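Local atomic coordinates of luciferase-like monooxygenase (Streptomyces bottropensis, PDB entry 4US5), a protein that probably acts as a flavin-dependent monooxygenase of the bacterial luciferase family, inserting oxygen into an organic substrate. Residues L82-A91 with L137-L148. Numbering follows the deposited sequence.
Sequences LSLYSPLKVA and LWRRLEQLRAYL
Two neighbouring outer helices of a TIM barrel meet here: P87, at the start of helix 87-100, fits as a knob into a hole formed by R140, Q143, L144 and Y147 of helix 134-147. The short helical segments run the same general way, at 46°, with axes 8.7 Å apart at closest approach. The proline ring enters with CG 3.6 Å from Q143 OE1, while its CB faces L144 CB. One turn on, A91 CB packs against L144 CD1 and, also at 3.8 Å, against Y147 CB. The L88 and Y147 side chains cross at about a right angle, with L88 CB over one ring face, 3.9 Å from the ring centroid and 20° off the normal, which defines a CH-pi contact.

At the other end, R140 runs extended from CG to NE alongside the 3-10 turn 82-84, its CB 3.8 Å from L82 CD2. S83 O lies over one guanidinium face, 3.6 Å from CZ, whereas Y85 O approaches at the edge, in plane. Although Y85 O is only 2.6 Å from R140 NH1, the poor angle argues against a hydrogen bond. The guanidinium charge is instead met by D136 through NE and by D125 of the second subunit through NH1, bringing this buried group to the dimer interface. L144 continues inward onto L107 and I109 of strand 105-110, linking the helix pair to the barrel wall. Such side-by-side packing of outer helices that precede and follow strand 105-110 in the chain is characteristic of the (beta/alpha)8 barrel of luciferase-like monooxygenases.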
# COMPACT_ATOMS: atom_id res chain seq x y z
N LEU B 82 -10.29 -10.32 -1.54
CA LEU B 82 -9.54 -10.89 -2.64
C LEU B 82 -10.39 -11.03 -3.91
O LEU B 82 -9.85 -11.01 -5.01
CB LEU B 82 -8.96 -12.24 -2.24
CG LEU B 82 -8.13 -12.97 -3.27
CD1 LEU B 82 -6.95 -12.18 -3.76
CD2 LEU B 82 -7.66 -14.32 -2.68
N SER B 83 -11.71 -11.12 -3.75
CA SER B 83 -12.58 -11.23 -4.92
C SER B 83 -12.52 -10.02 -5.80
O SER B 83 -12.95 -10.08 -6.93
CB SER B 83 -14.03 -11.44 -4.51
OG SER B 83 -14.19 -12.67 -3.84
N LEU B 84 -12.00 -8.90 -5.27
CA LEU B 84 -11.96 -7.66 -6.00
C LEU B 84 -10.68 -7.47 -6.80
O LEU B 84 -10.59 -6.53 -7.57
CB LEU B 84 -12.09 -6.46 -5.04
CG LEU B 84 -13.29 -6.39 -4.15
CD1 LEU B 84 -13.15 -5.16 -3.22
CD2 LEU B 84 -14.57 -6.31 -4.97
N TYR B 85 -9.67 -8.31 -6.56
CA TYR B 85 -8.34 -8.07 -7.04
C TYR B 85 -7.74 -9.26 -7.77
O TYR B 85 -8.07 -10.38 -7.50
CB TYR B 85 -7.43 -7.74 -5.85
CG TYR B 85 -7.96 -6.61 -4.99
CD1 TYR B 85 -8.10 -5.33 -5.53
CD2 TYR B 85 -8.41 -6.83 -3.71
CE1 TYR B 85 -8.64 -4.31 -4.79
CE2 TYR B 85 -8.90 -5.80 -2.93
CZ TYR B 85 -9.01 -4.53 -3.48
OH TYR B 85 -9.47 -3.51 -2.70
N SER B 86 -6.78 -8.97 -8.63
CA SER B 86 -5.89 -10.01 -9.15
C SER B 86 -5.13 -10.64 -8.01
O SER B 86 -4.51 -9.94 -7.25
CB SER B 86 -4.90 -9.39 -10.14
OG SER B 86 -3.82 -10.26 -10.37
N PRO B 87 -5.14 -11.99 -7.91
CA PRO B 87 -4.31 -12.62 -6.90
C PRO B 87 -2.81 -12.34 -7.05
O PRO B 87 -2.11 -12.32 -6.06
CB PRO B 87 -4.62 -14.11 -7.07
CG PRO B 87 -6.01 -14.12 -7.62
CD PRO B 87 -6.05 -12.97 -8.56
N LEU B 88 -2.33 -12.07 -8.26
CA LEU B 88 -0.94 -11.73 -8.45
C LEU B 88 -0.62 -10.36 -7.84
O LEU B 88 0.39 -10.17 -7.20
CB LEU B 88 -0.57 -11.71 -9.91
CG LEU B 88 0.84 -11.22 -10.23
CD1 LEU B 88 1.91 -12.04 -9.51
CD2 LEU B 88 1.05 -11.25 -11.72
N LYS B 89 -1.50 -9.41 -8.08
CA LYS B 89 -1.34 -8.08 -7.47
C LYS B 89 -1.29 -8.17 -5.98
O LYS B 89 -0.42 -7.59 -5.34
CB LYS B 89 -2.47 -7.16 -7.91
CG LYS B 89 -2.49 -5.80 -7.22
CD LYS B 89 -1.19 -5.05 -7.34
CE LYS B 89 -1.32 -3.64 -6.75
NZ LYS B 89 -0.06 -2.85 -6.87
N VAL B 90 -2.22 -8.88 -5.37
CA VAL B 90 -2.19 -9.05 -3.93
C VAL B 90 -0.88 -9.69 -3.44
O VAL B 90 -0.30 -9.27 -2.44
CB VAL B 90 -3.43 -9.84 -3.45
CG1 VAL B 90 -3.36 -10.12 -1.94
CG2 VAL B 90 -4.69 -9.06 -3.76
N ALA B 91 -0.45 -10.74 -4.13
CA ALA B 91 0.81 -11.40 -3.81
C ALA B 91 1.98 -10.43 -3.86
O ALA B 91 2.81 -10.42 -2.96
CB ALA B 91 1.03 -12.59 -4.75
N LEU B 137 -13.88 -17.35 -4.75
CA LEU B 137 -12.92 -16.88 -3.74
C LEU B 137 -11.92 -17.97 -3.44
O LEU B 137 -10.71 -17.71 -3.40
CB LEU B 137 -13.63 -16.43 -2.47
CG LEU B 137 -12.71 -15.97 -1.33
CD1 LEU B 137 -11.78 -14.86 -1.80
CD2 LEU B 137 -13.54 -15.49 -0.14
N TRP B 138 -12.40 -19.21 -3.29
CA TRP B 138 -11.49 -20.31 -2.93
C TRP B 138 -10.52 -20.62 -4.06
O TRP B 138 -9.35 -20.94 -3.80
CB TRP B 138 -12.25 -21.58 -2.52
CG TRP B 138 -13.43 -21.35 -1.61
CD1 TRP B 138 -14.65 -21.95 -1.71
CD2 TRP B 138 -13.52 -20.45 -0.48
NE1 TRP B 138 -15.49 -21.50 -0.72
CE2 TRP B 138 -14.82 -20.58 0.04
CE3 TRP B 138 -12.63 -19.57 0.13
CZ2 TRP B 138 -15.26 -19.84 1.16
CZ3 TRP B 138 -13.07 -18.83 1.23
CH2 TRP B 138 -14.38 -18.97 1.74
N ARG B 139 -10.96 -20.45 -5.29
CA ARG B 139 -10.08 -20.53 -6.44
C ARG B 139 -9.00 -19.42 -6.45
O ARG B 139 -7.83 -19.68 -6.73
CB ARG B 139 -10.88 -20.41 -7.73
CG ARG B 139 -10.09 -20.73 -9.00
CD ARG B 139 -10.82 -20.31 -10.27
NE ARG B 139 -12.06 -21.07 -10.49
CZ ARG B 139 -12.15 -22.21 -11.20
NH1 ARG B 139 -11.08 -22.77 -11.74
NH2 ARG B 139 -13.34 -22.81 -11.34
N ARG B 140 -9.41 -18.20 -6.17
CA ARG B 140 -8.46 -17.06 -6.08
C ARG B 140 -7.46 -17.29 -4.97
O ARG B 140 -6.28 -17.00 -5.10
CB ARG B 140 -9.22 -15.77 -5.80
CG ARG B 140 -9.89 -15.18 -6.99
CD ARG B 140 -10.85 -14.07 -6.58
NE ARG B 140 -11.54 -13.60 -7.75
CZ ARG B 140 -11.07 -12.70 -8.59
NH1 ARG B 140 -9.96 -12.04 -8.33
NH2 ARG B 140 -11.75 -12.42 -9.67
N LEU B 141 -7.93 -17.86 -3.89
CA LEU B 141 -7.11 -18.14 -2.75
C LEU B 141 -6.03 -19.20 -3.09
O LEU B 141 -4.88 -19.08 -2.66
CB LEU B 141 -8.01 -18.59 -1.60
CG LEU B 141 -7.51 -18.68 -0.18
CD1 LEU B 141 -6.76 -17.45 0.26
CD2 LEU B 141 -8.72 -18.92 0.73
N GLU B 142 -6.39 -20.19 -3.89
CA GLU B 142 -5.41 -21.16 -4.40
C GLU B 142 -4.41 -20.49 -5.33
O GLU B 142 -3.23 -20.79 -5.30
CB GLU B 142 -6.09 -22.28 -5.24
CG GLU B 142 -5.50 -23.66 -4.94
CD GLU B 142 -6.11 -24.26 -3.70
OE1 GLU B 142 -7.14 -24.98 -3.83
OE2 GLU B 142 -5.53 -24.03 -2.61
N GLN B 143 -4.91 -19.63 -6.21
CA GLN B 143 -4.04 -18.89 -7.11
C GLN B 143 -3.04 -18.03 -6.32
O GLN B 143 -1.87 -17.95 -6.65
CB GLN B 143 -4.83 -17.95 -7.98
CG GLN B 143 -5.59 -18.54 -9.14
CD GLN B 143 -6.15 -17.42 -9.99
OE1 GLN B 143 -7.18 -16.84 -9.66
NE2 GLN B 143 -5.43 -17.04 -11.05
N LEU B 144 -3.54 -17.37 -5.29
CA LEU B 144 -2.69 -16.52 -4.42
C LEU B 144 -1.60 -17.37 -3.80
O LEU B 144 -0.45 -16.99 -3.78
CB LEU B 144 -3.55 -15.85 -3.36
CG LEU B 144 -2.85 -15.05 -2.28
CD1 LEU B 144 -1.95 -13.99 -2.90
CD2 LEU B 144 -3.91 -14.42 -1.39
N ARG B 145 -1.99 -18.50 -3.22
CA ARG B 145 -1.02 -19.40 -2.56
C ARG B 145 0.05 -19.85 -3.57
O ARG B 145 1.23 -19.88 -3.23
CB ARG B 145 -1.78 -20.57 -1.91
CG ARG B 145 -1.08 -21.49 -0.95
CD ARG B 145 -2.07 -22.59 -0.55
NE ARG B 145 -2.21 -22.74 0.89
CZ ARG B 145 -3.12 -23.53 1.47
NH1 ARG B 145 -3.97 -24.22 0.73
NH2 ARG B 145 -3.16 -23.63 2.78
N ALA B 146 -0.34 -20.10 -4.81
CA ALA B 146 0.58 -20.49 -5.86
C ALA B 146 1.53 -19.35 -6.22
O ALA B 146 2.72 -19.55 -6.41
CB ALA B 146 -0.17 -20.96 -7.10
N TYR B 147 1.01 -18.12 -6.29
CA TYR B 147 1.89 -16.99 -6.58
C TYR B 147 2.88 -16.75 -5.46
O TYR B 147 4.00 -16.31 -5.69
CB TYR B 147 1.08 -15.73 -6.85
CG TYR B 147 0.40 -15.69 -8.20
CD1 TYR B 147 1.10 -15.94 -9.36
CD2 TYR B 147 -0.92 -15.34 -8.29
CE1 TYR B 147 0.48 -15.84 -10.59
CE2 TYR B 147 -1.56 -15.26 -9.50
CZ TYR B 147 -0.85 -15.53 -10.65
OH TYR B 147 -1.47 -15.42 -11.82
N LEU B 148 2.49 -17.06 -4.24
CA LEU B 148 3.37 -16.92 -3.09
C LEU B 148 4.38 -18.09 -2.96
O LEU B 148 5.23 -18.07 -2.09
CB LEU B 148 2.56 -16.78 -1.79
CG LEU B 148 1.78 -15.46 -1.70
CD1 LEU B 148 0.80 -15.49 -0.54
CD2 LEU B 148 2.75 -14.28 -1.54